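Local coordinates for SusD superfamily protein (Bacteroides thetaiotaomicron VPI-5482, PDB 3HDX), which probably binds polysaccharide at the bacterial outer membrane, like other SusD-family proteins that serve carbohydrate uptake, at residues Met19-Leu24 / Ile82-Val87; Arg115-Phe120 / Lys192-Leu197; Ala27-Asn32 / Leu259-Ala264. All coordinates share one frame; numbering follows the deposited sequence. Where two conformers were deposited one is given.

Interaction 1 of 3, residues Met19-Leu24 / Ile82-Val87; sequences MGVYGL and INAASV
V21 and L24, one helical turn apart on helix 11-30, lean on A84 and A85 of helix 76-91. The two short segments run nearly antiparallel, at 165°, with their axes 9.3 Å apart. V21 divides at its CB, which sets off toward the other helix. With CG1 anti to the backbone N (chi1 -177°), CG2 is left beside that N, and the two methyls take different neighbours. CG2 lies over the A84 backbone, 4.1 Å from A84 O, and meets the A84 methyl CB at a similar range. CG1 turns to A85, approaching its CB at 4.3 Å, and also packs on L117 of helix 104-129, so a third helix bears on the same valine. One turn later the L24 tip does the closer work: CD1 comes to 3.5 Å from A84 CB, tighter than an ordinary methyl-methyl contact, and A84 thus touches both V21 and L24.

Behind this interface S86 folds its hydroxyl back onto its own helix. OG donates to I82 O at 3.0 Å from above the carbonyl plane, while S86 N reaches the same oxygen from the opposite face; R118 also bonds to OG. Both helices belong to the N-terminal helical part of a SusD-family protein, and their antiparallel pairing is consistent with its TPR-like architecture. The contact is made by aliphatic side chains, with one methyl over the A84 and A85 backbone, and the segments share no polar bond; between them the pairing rests on shape and on burial of apolar surface.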
loop_
_atom_site.group_PDB
_atom_site.type_symbol
_atom_site.label_atom_id
_atom_site.label_comp_id
_atom_site.label_asym_id
_atom_site.label_seq_id
_atom_site.Cartn_x
_atom_site.Cartn_y
_atom_site.Cartn_z
HETATM N N MSE A 19 -5.139 -18.932 4.174
HETATM C CA MSE A 19 -6.097 -17.811 4.302
HETATM C C MSE A 19 -5.812 -17.017 5.593
HETATM O O MSE A 19 -5.968 -15.782 5.617
HETATM C CB MSE A 19 -7.551 -18.289 4.190
HETATM C CG MSE A 19 -7.864 -18.971 2.826
HETATM SE SE MSE A 19 -7.292 -18.011 1.227
HETATM C CE MSE A 19 -7.226 -19.483 -0.005
ATOM N N GLY A 20 -5.322 -17.699 6.636
ATOM C CA GLY A 20 -4.931 -17.038 7.856
ATOM C C GLY A 20 -3.763 -16.080 7.694
ATOM O O GLY A 20 -3.755 -15.026 8.321
ATOM N N VAL A 21 -2.765 -16.445 6.865
ATOM C CA VAL A 21 -1.624 -15.538 6.616
ATOM C C VAL A 21 -2.132 -14.261 5.894
ATOM O O VAL A 21 -1.740 -13.137 6.256
ATOM C CB VAL A 21 -0.474 -16.212 5.854
ATOM C CG1 VAL A 21 0.696 -15.236 5.695
ATOM C CG2 VAL A 21 -0.013 -17.501 6.596
ATOM N N TYR A 22 -3.032 -14.430 4.914
ATOM C CA TYR A 22 -3.680 -13.284 4.267
ATOM C C TYR A 22 -4.419 -12.425 5.282
ATOM O O TYR A 22 -4.335 -11.204 5.246
ATOM C CB TYR A 22 -4.648 -13.705 3.160
ATOM C CG TYR A 22 -3.988 -14.050 1.820
ATOM C CD1 TYR A 22 -3.625 -13.033 0.928
ATOM C CD2 TYR A 22 -3.731 -15.350 1.445
ATOM C CE1 TYR A 22 -2.997 -13.309 -0.293
ATOM C CE2 TYR A 22 -3.118 -15.650 0.234
ATOM C CZ TYR A 22 -2.779 -14.623 -0.654
ATOM O OH TYR A 22 -2.190 -14.926 -1.847
ATOM N N GLY A 23 -5.163 -13.071 6.175
ATOM C CA GLY A 23 -5.919 -12.352 7.181
ATOM C C GLY A 23 -5.067 -11.532 8.120
ATOM O O GLY A 23 -5.404 -10.387 8.454
ATOM N N LEU A 24 -3.957 -12.135 8.550
ATOM C CA LEU A 24 -3.009 -11.455 9.415
ATOM C C LEU A 24 -2.375 -10.263 8.712
ATOM O O LEU A 24 -2.128 -9.248 9.357
ATOM C CB LEU A 24 -1.939 -12.424 9.926
ATOM C CG LEU A 24 -2.436 -13.485 10.919
ATOM C CD1 LEU A 24 -1.371 -14.557 11.101
ATOM C CD2 LEU A 24 -2.807 -12.798 12.232
ATOM N N ILE A 82 4.740 -12.546 9.753
ATOM C CA ILE A 82 6.054 -13.160 9.493
ATOM C C ILE A 82 6.117 -14.566 10.138
ATOM O O ILE A 82 6.505 -15.523 9.502
ATOM C CB ILE A 82 7.173 -12.230 10.022
ATOM C CG1 ILE A 82 7.245 -10.960 9.136
ATOM C CG2 ILE A 82 8.545 -12.949 10.120
ATOM C CD1 ILE A 82 7.889 -9.722 9.822
ATOM N N ASN A 83 5.681 -14.680 11.392
ATOM C CA ASN A 83 5.736 -15.948 12.107
ATOM C C ASN A 83 4.751 -16.978 11.506
ATOM O O ASN A 83 5.091 -18.163 11.319
ATOM C CB ASN A 83 5.478 -15.714 13.599
ATOM C CG ASN A 83 6.025 -16.814 14.464
ATOM O OD1 ASN A 83 7.046 -17.410 14.130
ATOM N ND2 ASN A 83 5.401 -17.035 15.597
ATOM N N ALA A 84 3.531 -16.545 11.192
ATOM C CA ALA A 84 2.545 -17.454 10.579
ATOM C C ALA A 84 3.057 -17.975 9.223
ATOM O O ALA A 84 2.896 -19.167 8.886
ATOM C CB ALA A 84 1.192 -16.768 10.426
ATOM N N ALA A 85 3.677 -17.088 8.436
ATOM C CA ALA A 85 4.296 -17.498 7.156
ATOM C C ALA A 85 5.441 -18.494 7.388
ATOM O O ALA A 85 5.492 -19.516 6.715
ATOM C CB ALA A 85 4.792 -16.252 6.375
ATOM N N SER A 86 6.305 -18.220 8.358
ATOM C CA SER A 86 7.410 -19.113 8.645
ATOM C C SER A 86 6.919 -20.515 9.060
ATOM O O SER A 86 7.459 -21.532 8.591
ATOM C CB SER A 86 8.276 -18.549 9.758
ATOM O OG SER A 86 8.847 -17.315 9.343
ATOM N N VAL A 87 5.891 -20.553 9.913
ATOM C CA VAL A 87 5.300 -21.844 10.344
ATOM C C VAL A 87 4.716 -22.586 9.138
ATOM O O VAL A 87 4.937 -23.808 8.967
ATOM C CB VAL A 87 4.234 -21.662 11.471
ATOM C CG1 VAL A 87 3.517 -23.003 11.751
ATOM C CG2 VAL A 87 4.891 -21.158 12.742
#

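Interaction 2 of 3, residues Arg115-Phe120 / Lys192-Leu197; sequences RALRAF and KLFNKL. With EDO (1,2-ethanediol), chain B.
F194 places its CG roughly anti to its backbone N (chi1 -158°), sending the ring toward helix 104-129, and L117 answers with CG anti to its carbonyl carbon (chi1 -70°), which carries CD2 closer to that ring than its CB would suggest. The two side chains slide past each other in opposite directions, and L117 CD2 stops 4.1 Å from F194 CD2, approaching the ring obliquely. A116, a turn of helix away from F120, brings its methyl obliquely to CD1, CE1 and CZ of the same ring. The closest of these separations, 3.2 Å between A116 CB and F194 CE1, is doubtful, because F194 was modelled in two conformers.

F194 sits in the loop that leads into helix 196-209, one of the helices of the SusD N-terminal region, whose family belongs to the TPR clan. N195 is the N-cap of that helix: its OD1 accepts from L197 N at 2.8 Å, a weak capping bond since the N-H is bent to 118°. The backbone of F194 is held at both ends, its N bonded to Y22 OH and its O to Y174 OH.

Two residues before F194, K192 extends fully past CG and makes a weak bond from NZ to O1 of a 1,2-ethanediol, 3.4 Å away; N250 OD1 is a second partner of that NZ. On the far flank of helix 104-129, R115 and R118 both form salt bridges with E162.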
loop_
_atom_site.group_PDB
_atom_site.type_symbol
_atom_site.label_atom_id
_atom_site.label_comp_id
_atom_site.label_asym_id
_atom_site.label_seq_id
_atom_site.Cartn_x
_atom_site.Cartn_y
_atom_site.Cartn_z
ATOM N N ARG A 115 5.533 -16.788 1.360
ATOM C CA ARG A 115 6.873 -16.216 1.259
ATOM C C ARG A 115 6.756 -14.739 0.830
ATOM O O ARG A 115 7.461 -13.873 1.386
ATOM C CB ARG A 115 7.727 -16.991 0.238
ATOM C CG ARG A 115 9.136 -16.545 0.150
ATOM C CD ARG A 115 9.913 -17.235 -0.915
ATOM N NE ARG A 115 10.126 -18.648 -0.736
ATOM C CZ ARG A 115 11.118 -19.231 -0.082
ATOM N NH1 ARG A 115 11.930 -18.545 0.699
ATOM N NH2 ARG A 115 11.226 -20.567 -0.126
ATOM N N ALA A 116 5.924 -14.473 -0.176
ATOM C CA ALA A 116 5.730 -13.106 -0.673
ATOM C C ALA A 116 5.058 -12.209 0.382
ATOM O O ALA A 116 5.421 -11.034 0.509
ATOM C CB ALA A 116 4.923 -13.120 -1.999
ATOM N N LEU A 117 4.081 -12.753 1.112
ATOM C CA LEU A 117 3.418 -11.992 2.157
ATOM C C LEU A 117 4.394 -11.613 3.272
ATOM O O LEU A 117 4.354 -10.497 3.802
ATOM C CB LEU A 117 2.188 -12.734 2.690
ATOM C CG LEU A 117 0.986 -12.841 1.747
ATOM C CD1 LEU A 117 -0.006 -13.926 2.227
ATOM C CD2 LEU A 117 0.251 -11.508 1.637
ATOM N N ARG A 118 5.249 -12.551 3.653
ATOM C CA ARG A 118 6.281 -12.262 4.654
ATOM C C ARG A 118 7.212 -11.136 4.171
ATOM O O ARG A 118 7.549 -10.229 4.947
ATOM C CB ARG A 118 7.053 -13.525 5.017
ATOM C CG ARG A 118 8.225 -13.296 5.954
ATOM C CD ARG A 118 8.783 -14.611 6.482
ATOM N NE ARG A 118 9.445 -15.357 5.402
ATOM C CZ ARG A 118 10.121 -16.494 5.553
ATOM N NH1 ARG A 118 10.146 -17.122 6.739
ATOM N NH2 ARG A 118 10.727 -17.045 4.504
ATOM N N ALA A 119 7.655 -11.239 2.898
ATOM C CA ALA A 119 8.536 -10.242 2.312
ATOM C C ALA A 119 7.858 -8.870 2.248
ATOM O O ALA A 119 8.493 -7.837 2.540
ATOM C CB ALA A 119 9.030 -10.687 0.916
ATOM N N PHE A 120 6.574 -8.864 1.882
ATOM C CA PHE A 120 5.772 -7.618 1.885
ATOM C C PHE A 120 5.706 -7.012 3.282
ATOM O O PHE A 120 5.890 -5.790 3.437
ATOM C CB PHE A 120 4.375 -7.889 1.311
ATOM C CG PHE A 120 3.441 -6.729 1.397
ATOM C CD1 PHE A 120 3.583 -5.645 0.552
ATOM C CD2 PHE A 120 2.422 -6.721 2.341
ATOM C CE1 PHE A 120 2.684 -4.566 0.639
ATOM C CE2 PHE A 120 1.540 -5.647 2.436
ATOM C CZ PHE A 120 1.666 -4.578 1.582
ATOM N N LYS A 192 -7.716 -11.127 -5.406
ATOM C CA LYS A 192 -7.896 -11.814 -4.123
ATOM C C LYS A 192 -6.566 -12.414 -3.649
ATOM O O LYS A 192 -6.083 -12.114 -2.539
ATOM C CB LYS A 192 -9.058 -12.830 -4.222
ATOM C CG LYS A 192 -10.366 -12.086 -4.591
ATOM C CD LYS A 192 -11.637 -12.855 -4.376
ATOM C CE LYS A 192 -12.853 -11.953 -4.580
ATOM N NZ LYS A 192 -14.122 -12.722 -4.311
ATOM N N LEU A 193 -5.955 -13.228 -4.484
ATOM C CA LEU A 193 -4.653 -13.830 -4.174
ATOM C C LEU A 193 -3.456 -13.033 -4.736
ATOM O O LEU A 193 -3.566 -12.413 -5.800
ATOM C CB LEU A 193 -4.603 -15.261 -4.729
ATOM C CG LEU A 193 -5.693 -16.189 -4.159
ATOM C CD1 LEU A 193 -5.579 -17.523 -4.870
ATOM C CD2 LEU A 193 -5.646 -16.367 -2.619
ATOM N N PHE A 194 -2.337 -13.080 -4.003
ATOM C CA PHE A 194 -1.081 -12.477 -4.383
ATOM C C PHE A 194 -0.609 -13.215 -5.661
ATOM O O PHE A 194 -0.471 -14.451 -5.641
ATOM C CB PHE A 194 -0.122 -12.685 -3.212
ATOM C CG PHE A 194 1.011 -11.740 -3.157
ATOM C CD1 PHE A 194 2.154 -11.976 -3.872
ATOM C CD2 PHE A 194 0.990 -10.666 -2.265
ATOM C CE1 PHE A 194 3.208 -11.117 -3.813
ATOM C CE2 PHE A 194 2.084 -9.810 -2.185
ATOM C CZ PHE A 194 3.191 -10.067 -2.950
ATOM N N ASN A 195 -0.415 -12.490 -6.757
ATOM C CA ASN A 195 -0.004 -13.099 -8.015
ATOM C C ASN A 195 1.422 -12.689 -8.349
ATOM O O ASN A 195 2.081 -11.929 -7.604
ATOM C CB ASN A 195 -1.036 -12.738 -9.109
ATOM C CG ASN A 195 -1.085 -11.239 -9.417
ATOM O OD1 ASN A 195 -0.078 -10.662 -9.811
ATOM N ND2 ASN A 195 -2.267 -10.622 -9.262
ATOM N N LYS A 196 1.927 -13.180 -9.472
ATOM C CA LYS A 196 3.318 -12.915 -9.833
ATOM C C LYS A 196 3.599 -11.401 -9.912
ATOM O O LYS A 196 4.676 -10.932 -9.468
ATOM C CB LYS A 196 3.686 -13.568 -11.149
ATOM C CG LYS A 196 5.178 -13.664 -11.425
ATOM C CD LYS A 196 5.511 -14.072 -12.867
ATOM C CE LYS A 196 5.068 -15.455 -13.310
ATOM N NZ LYS A 196 5.754 -16.520 -12.484
ATOM N N LEU A 197 2.657 -10.643 -10.493
ATOM C CA LEU A 197 2.828 -9.188 -10.615
ATOM C C LEU A 197 2.723 -8.467 -9.271
ATOM O O LEU A 197 3.386 -7.430 -9.060
ATOM C CB LEU A 197 1.941 -8.579 -11.683
ATOM C CG LEU A 197 2.171 -9.141 -13.092
ATOM C CD1 LEU A 197 1.311 -8.344 -14.155
ATOM C CD2 LEU A 197 3.706 -9.125 -13.459
HETATM C C1 EDO B . -13.180 -17.330 -3.102
HETATM O O1 EDO B . -13.539 -15.964 -3.350
HETATM C C2 EDO B . -12.700 -17.911 -4.421
HETATM O O2 EDO B . -13.753 -17.933 -5.388
#

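Interaction 3 of 3, residues Ala27-Asn32 / Leu259-Ala264; sequences AALADN and LGFNFA. With EDO (1,2-ethanediol), chain I.
L29 and F261 meet in the buried part of this contact, where the last turn of helix 11-30 comes against strand 259-261. L29 CD2 lies 4.1 Å from F261 CE2, approaching the ring obliquely, with the two side chains crossing at about a right angle. Packing continues around the pair: L29 also rests on F78, F120 and Y124, and F261 on L117, so this end of the contact is enclosed by helices 76-91 and 104-129.

F261 belongs to a small two-stranded antiparallel sheet, strand 259-261 pairing with 358-361 through backbone bonds between L259 and T361 and between F261 and I358. Through F261 the end of helix 11-30 is linked to a sheet whose second strand comes from much later in the chain.

On the more open side, the helix segment meets F263 through one methyl. A30 CB sits in the plane of the F263 ring, at its edge, 3.8 Å from CZ. F263 keeps CG anti to its carbonyl carbon (chi1 -66°), which brings the ring back toward the helix; R26 makes a cation-pi contact with it and H275 meets it at a slant. F263 is partly exposed, A264 is exposed, and the residues just after A264 are not modelled. Within the strand, G260 N gives a nearly straight bond to O1 of a 1,2-ethanediol, probably from the crystallisation liquor (2.9 Å, 161°), and that O1 donates back to G260 O at 3.1 Å.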
loop_
_atom_site.group_PDB
_atom_site.type_symbol
_atom_site.label_atom_id
_atom_site.label_comp_id
_atom_site.label_asym_id
_atom_site.label_seq_id
_atom_site.Cartn_x
_atom_site.Cartn_y
_atom_site.Cartn_z
ATOM N N ALA A 27 -4.863 -7.524 8.640
ATOM C CA ALA A 27 -4.940 -6.977 9.992
ATOM C C ALA A 27 -3.772 -6.054 10.338
ATOM O O ALA A 27 -3.970 -5.023 11.004
ATOM C CB ALA A 27 -5.057 -8.094 11.019
ATOM N N ALA A 28 -2.567 -6.366 9.851
ATOM C CA ALA A 28 -1.396 -5.521 10.128
ATOM C C ALA A 28 -1.566 -4.109 9.569
ATOM O O ALA A 28 -1.208 -3.136 10.198
ATOM C CB ALA A 28 -0.086 -6.149 9.567
ATOM N N LEU A 29 -2.128 -4.041 8.362
ATOM C CA LEU A 29 -2.361 -2.763 7.658
ATOM C C LEU A 29 -3.624 -2.061 8.125
ATOM O O LEU A 29 -3.698 -0.841 8.105
ATOM C CB LEU A 29 -2.436 -2.965 6.131
ATOM C CG LEU A 29 -1.086 -3.006 5.420
ATOM C CD1 LEU A 29 -0.155 -4.085 5.923
ATOM C CD2 LEU A 29 -1.294 -3.110 3.930
ATOM N N ALA A 30 -4.621 -2.833 8.529
ATOM C CA ALA A 30 -5.941 -2.274 8.876
ATOM C C ALA A 30 -6.093 -1.885 10.339
ATOM O O ALA A 30 -6.845 -0.965 10.636
ATOM C CB ALA A 30 -7.080 -3.243 8.476
ATOM N N ASP A 31 -5.376 -2.546 11.238
ATOM C CA ASP A 31 -5.552 -2.281 12.658
ATOM C C ASP A 31 -5.232 -0.809 12.965
ATOM O O ASP A 31 -4.232 -0.243 12.502
ATOM C CB ASP A 31 -4.775 -3.289 13.527
ATOM C CG ASP A 31 -5.443 -4.711 13.589
ATOM O OD1 ASP A 31 -6.512 -4.991 12.972
ATOM O OD2 ASP A 31 -4.838 -5.578 14.267
ATOM N N ASN A 32 -6.140 -0.182 13.710
ATOM C CA ASN A 32 -6.057 1.256 14.034
ATOM C C ASN A 32 -5.889 2.155 12.796
ATOM O O ASN A 32 -5.367 3.269 12.890
ATOM C CB ASN A 32 -4.954 1.504 15.075
ATOM C CG ASN A 32 -5.273 0.818 16.402
ATOM O OD1 ASN A 32 -4.519 -0.040 16.870
ATOM N ND2 ASN A 32 -6.433 1.132 16.948
ATOM N N LEU A 259 -2.108 -5.484 -6.087
ATOM C CA LEU A 259 -1.863 -5.990 -4.728
ATOM C C LEU A 259 -2.829 -5.290 -3.789
ATOM O O LEU A 259 -2.851 -4.040 -3.714
ATOM C CB LEU A 259 -0.398 -5.767 -4.301
ATOM C CG LEU A 259 0.126 -6.562 -3.091
ATOM C CD1 LEU A 259 1.661 -6.458 -3.079
ATOM C CD2 LEU A 259 -0.420 -6.137 -1.766
ATOM N N GLY A 260 -3.633 -6.069 -3.086
ATOM C CA GLY A 260 -4.552 -5.505 -2.117
ATOM C C GLY A 260 -5.064 -6.549 -1.164
ATOM O O GLY A 260 -4.669 -7.712 -1.267
ATOM N N PHE A 261 -5.895 -6.108 -0.211
ATOM C CA PHE A 261 -6.453 -6.974 0.845
ATOM C C PHE A 261 -7.920 -6.655 0.996
ATOM O O PHE A 261 -8.314 -5.482 1.094
ATOM C CB PHE A 261 -5.716 -6.776 2.174
ATOM C CG PHE A 261 -4.263 -7.057 2.056
ATOM C CD1 PHE A 261 -3.787 -8.358 2.175
ATOM C CD2 PHE A 261 -3.377 -6.042 1.720
ATOM C CE1 PHE A 261 -2.417 -8.644 1.939
ATOM C CE2 PHE A 261 -2.011 -6.323 1.505
ATOM C CZ PHE A 261 -1.546 -7.630 1.624
ATOM N N ASN A 262 -8.721 -7.712 0.975
ATOM C CA ASN A 262 -10.174 -7.583 0.958
ATOM C C ASN A 262 -10.814 -7.987 2.277
ATOM O O ASN A 262 -10.277 -8.825 3.010
ATOM C CB ASN A 262 -10.743 -8.481 -0.145
ATOM C CG ASN A 262 -10.022 -8.305 -1.460
ATOM O OD1 ASN A 262 -9.703 -7.177 -1.856
ATOM N ND2 ASN A 262 -9.673 -9.416 -2.095
ATOM N N PHE A 263 -12.022 -7.492 2.506
ATOM C CA PHE A 263 -12.739 -7.793 3.764
ATOM C C PHE A 263 -13.988 -8.651 3.503
ATOM O O PHE A 263 -14.705 -8.385 2.523
ATOM C CB PHE A 263 -13.064 -6.474 4.424
ATOM C CG PHE A 263 -11.828 -5.732 4.881
ATOM C CD1 PHE A 263 -11.028 -5.025 3.951
ATOM C CD2 PHE A 263 -11.447 -5.745 6.238
ATOM C CE1 PHE A 263 -9.887 -4.349 4.343
ATOM C CE2 PHE A 263 -10.288 -5.055 6.662
ATOM C CZ PHE A 263 -9.517 -4.351 5.724
ATOM N N ALA A 264 -14.212 -9.672 4.361
ATOM C CA ALA A 264 -15.378 -10.611 4.276
ATOM C C ALA A 264 -16.286 -10.491 5.505
ATOM O O ALA A 264 -15.871 -10.799 6.634
ATOM C CB ALA A 264 -14.901 -12.078 4.105
HETATM C C1 EDO I . -3.973 -9.596 -4.063
HETATM O O1 EDO I . -2.925 -8.846 -3.555
HETATM C C2 EDO I . -4.408 -9.095 -5.394
HETATM O O2 EDO I . -5.163 -7.893 -5.209
#

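From the N terminus, helix 11-30 serves two contacts. Its middle pairs with helix 76-91 in interaction 1, closing a loop of 57 residues; its end waits for strand 259-261 in interaction 3, so these two cross along the chain. Interaction 2 opens only after interaction 1 has closed, joining helix 104-129 to the loop leading into helix 196-209, and falls wholly within the span of interaction 3. The three also touch in space, interactions 2 and 3 through F194 CE2 on L259 CD1 and F120 on F261. Interactions 1 and 2 knit N-terminal helices and a loop together, and interaction 3 adds the 259-261/358-361 sheet.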